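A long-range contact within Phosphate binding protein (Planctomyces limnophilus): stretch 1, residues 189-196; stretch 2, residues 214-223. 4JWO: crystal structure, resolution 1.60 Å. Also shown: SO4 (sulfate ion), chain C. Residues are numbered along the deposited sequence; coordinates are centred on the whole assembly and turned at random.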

# COMPACT_ATOMS: atom_id res chain seq x y z
N GLN A 189 8.94 7.29 -21.80
CA GLN A 189 7.67 7.98 -21.60
C GLN A 189 7.07 7.50 -20.29
O GLN A 189 6.68 6.34 -20.18
CB GLN A 189 6.70 7.66 -22.75
CG GLN A 189 7.30 7.77 -24.15
CD GLN A 189 7.53 9.20 -24.60
OE1 GLN A 189 7.28 10.15 -23.85
NE2 GLN A 189 7.99 9.37 -25.83
N LEU A 190 7.03 8.38 -19.30
CA LEU A 190 6.66 8.00 -17.95
C LEU A 190 5.18 8.15 -17.66
O LEU A 190 4.57 9.16 -17.99
CB LEU A 190 7.43 8.87 -16.93
CG LEU A 190 8.95 8.72 -16.96
CD1 LEU A 190 9.54 9.72 -15.97
CD2 LEU A 190 9.36 7.29 -16.59
N PHE A 191 4.63 7.14 -17.00
CA PHE A 191 3.23 7.12 -16.58
C PHE A 191 3.16 6.73 -15.12
O PHE A 191 3.87 5.85 -14.68
CB PHE A 191 2.44 6.10 -17.41
CG PHE A 191 2.34 6.45 -18.86
CD1 PHE A 191 3.32 6.02 -19.76
CD2 PHE A 191 1.29 7.21 -19.33
CE1 PHE A 191 3.24 6.37 -21.11
CE2 PHE A 191 1.20 7.56 -20.67
CZ PHE A 191 2.18 7.12 -21.56
N GLY A 192 2.29 7.39 -14.36
CA GLY A 192 2.17 7.08 -12.95
C GLY A 192 0.98 7.69 -12.27
O GLY A 192 0.14 8.34 -12.89
N ALA A 193 0.94 7.50 -10.95
CA ALA A 193 -0.18 7.91 -10.12
C ALA A 193 -0.21 9.41 -9.91
O ALA A 193 0.80 10.10 -10.02
CB ALA A 193 -0.11 7.20 -8.78
N ASP A 194 -1.40 9.92 -9.60
CA ASP A 194 -1.55 11.31 -9.20
C ASP A 194 -0.87 11.56 -7.86
O ASP A 194 -0.82 10.69 -6.99
CB ASP A 194 -3.04 11.66 -9.08
CG ASP A 194 -3.69 11.97 -10.40
OD1 ASP A 194 -3.03 11.83 -11.45
OD2 ASP A 194 -4.88 12.36 -10.39
N THR A 195 -0.35 12.78 -7.70
CA THR A 195 0.31 13.18 -6.46
C THR A 195 -0.54 12.90 -5.22
O THR A 195 -1.74 13.19 -5.19
CB THR A 195 0.63 14.67 -6.47
OG1 THR A 195 1.26 15.02 -7.71
CG2 THR A 195 1.56 15.04 -5.31
N ALA A 196 0.10 12.34 -4.19
CA ALA A 196 -0.49 12.22 -2.86
C ALA A 196 -1.61 11.19 -2.78
O ALA A 196 -2.26 11.07 -1.72
CB ALA A 196 -0.95 13.59 -2.32
N SER A 214 8.47 12.83 -6.03
CA SER A 214 9.07 12.42 -7.31
C SER A 214 9.13 13.62 -8.24
O SER A 214 8.57 14.67 -7.95
CB SER A 214 8.28 11.28 -7.96
OG SER A 214 7.11 11.75 -8.62
N ARG A 215 9.82 13.46 -9.37
CA ARG A 215 9.73 14.46 -10.43
C ARG A 215 8.27 14.57 -10.82
O ARG A 215 7.47 13.65 -10.62
CB ARG A 215 10.56 14.01 -11.63
CG ARG A 215 10.04 12.72 -12.26
CD ARG A 215 11.04 12.14 -13.26
NE ARG A 215 11.22 12.99 -14.43
CZ ARG A 215 12.07 12.71 -15.42
NH1 ARG A 215 12.81 11.62 -15.35
NH2 ARG A 215 12.17 13.54 -16.45
N SER A 216 7.90 15.72 -11.37
CA SER A 216 6.50 15.93 -11.74
C SER A 216 6.25 15.87 -13.24
O SER A 216 5.09 15.93 -13.67
CB SER A 216 6.04 17.28 -11.20
OG SER A 216 6.75 18.34 -11.80
N ASP A 217 7.32 15.78 -14.03
CA ASP A 217 7.15 15.73 -15.49
C ASP A 217 6.94 14.30 -15.97
O ASP A 217 7.86 13.62 -16.43
CB ASP A 217 8.30 16.42 -16.22
CG ASP A 217 9.66 15.87 -15.85
OD1 ASP A 217 9.86 15.53 -14.66
OD2 ASP A 217 10.53 15.79 -16.74
N TYR A 218 5.70 13.85 -15.82
CA TYR A 218 5.28 12.54 -16.29
C TYR A 218 3.79 12.60 -16.51
O TYR A 218 3.13 13.56 -16.09
CB TYR A 218 5.66 11.44 -15.29
CG TYR A 218 4.95 11.48 -13.95
CD1 TYR A 218 5.44 12.26 -12.91
CD2 TYR A 218 3.83 10.69 -13.71
CE1 TYR A 218 4.80 12.29 -11.67
CE2 TYR A 218 3.19 10.71 -12.48
CZ TYR A 218 3.68 11.51 -11.46
OH TYR A 218 3.06 11.52 -10.24
N THR A 219 3.25 11.59 -17.18
CA THR A 219 1.82 11.52 -17.39
C THR A 219 1.18 10.89 -16.17
O THR A 219 1.33 9.69 -15.91
CB THR A 219 1.49 10.74 -18.66
OG1 THR A 219 2.01 11.45 -19.80
CG2 THR A 219 -0.01 10.59 -18.82
N ALA A 220 0.49 11.72 -15.39
CA ALA A 220 -0.16 11.28 -14.16
C ALA A 220 -1.65 11.21 -14.38
O ALA A 220 -2.23 12.12 -14.94
CB ALA A 220 0.15 12.24 -13.03
N ASN A 221 -2.26 10.12 -13.94
CA ASN A 221 -3.71 10.04 -14.00
C ASN A 221 -4.27 9.23 -12.85
O ASN A 221 -3.65 8.26 -12.40
CB ASN A 221 -4.18 9.44 -15.34
CG ASN A 221 -5.58 9.89 -15.71
OD1 ASN A 221 -6.57 9.46 -15.11
ND2 ASN A 221 -5.68 10.79 -16.69
N SER A 222 -5.44 9.64 -12.36
CA SER A 222 -6.11 8.91 -11.30
C SER A 222 -6.74 7.64 -11.82
O SER A 222 -7.05 6.74 -11.04
CB SER A 222 -7.18 9.77 -10.65
OG SER A 222 -8.20 10.13 -11.57
N ASN A 223 -6.95 7.59 -13.13
CA ASN A 223 -7.61 6.44 -13.75
C ASN A 223 -6.55 5.49 -14.26
O ASN A 223 -5.89 5.77 -15.25
CB ASN A 223 -8.50 6.93 -14.89
CG ASN A 223 -9.32 5.82 -15.52
OD1 ASN A 223 -8.97 4.65 -15.39
ND2 ASN A 223 -10.39 6.19 -16.21
S SO4 C . -7.06 13.34 -12.85
O1 SO4 C . -7.22 13.88 -14.20
O2 SO4 C . -6.01 12.33 -12.83
O3 SO4 C . -6.68 14.43 -11.95
O4 SO4 C . -8.30 12.73 -12.35
O HOH W 1 4.23 10.42 -20.50
O HOH W 2 3.38 14.16 -9.12

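Parallel strands are joined by a ladder in which one residue of a pair often supplies both a donor and an acceptor to two residues of its neighbour, and this contact in the phosphate binding protein is a compact example. Thr 219 sits between Leu 190 and Gly 192: its N donates to Leu 190 O at 2.9 Å, and its O accepts from Gly 192 N, also at 2.9 Å. The ladder then changes sides, with Asn 221 N donating to Gly 192 O at 3.2 Å. All three bonds are fairly straight, with angles at hydrogen of 155 to 163°. The bridged pairs are Phe 191 with Thr 219 and Gly 192 with Ala 220. The close spacing also brings CA-H groups against the same carbonyls: Phe 191 CA lies 3.3 Å from Thr 219 O, and Ala 220 CA lies 3.2 Å from Gly 192 O.

A tyrosine hydroxyl and two waters add polar links to the backbone ladder. Tyr 218 OH donates to Ala 193 O at 2.7 Å, so the tyrosine reaches along stretch 1 to a carbonyl past the last bridge. Water 2 donates to the same hydroxyl, Tyr 218 OH, at 2.9 Å and lies 2.7 Å from Thr 195 OG1, linking the two residues. Water 1 makes a similar link, donating to Leu 190 O at 2.8 Å and lying 2.5 Å from Thr 219 OG1; Leu 190 O thus accepts from both a strand amide and a water.

The same tyrosine also contributes to the packing. Its CB meets Leu 190 CB at 3.5 Å, while the edge of its ring approaches Gly 192 N, 3.7 Å from Tyr 218 CD2. Glycine leaves room here: an ideal CB on Gly 192 would fall only 3.2 Å from Tyr 218 CE2. On the face shared by Phe 191 and Thr 219, Phe 191 CD2 lies 3.6 Å from Thr 219 CB. Leu 190 CD1 rests over one face of the Arg 215 guanidinium, 3.8 Å from Arg 215 NH1, and that group is held by a salt bridge between Arg 215 NH2 and Asp 217 OD2 at 2.8 Å.

Asp 194, at the far end of the contact, shows that proximity alone is not bonding. Asp 194 OD1 comes within 3.1 Å of Asn 221 N, but the angle is poor and that amide already serves Gly 192 O. Asp 194 OD1 also lies 3.4 Å from Ser 222 N, again at a poor angle; Ser 222 N donates instead to SO4 O2 at 2.8 Å, and Ser 222 OG donates to SO4 O4 at 2.7 Å.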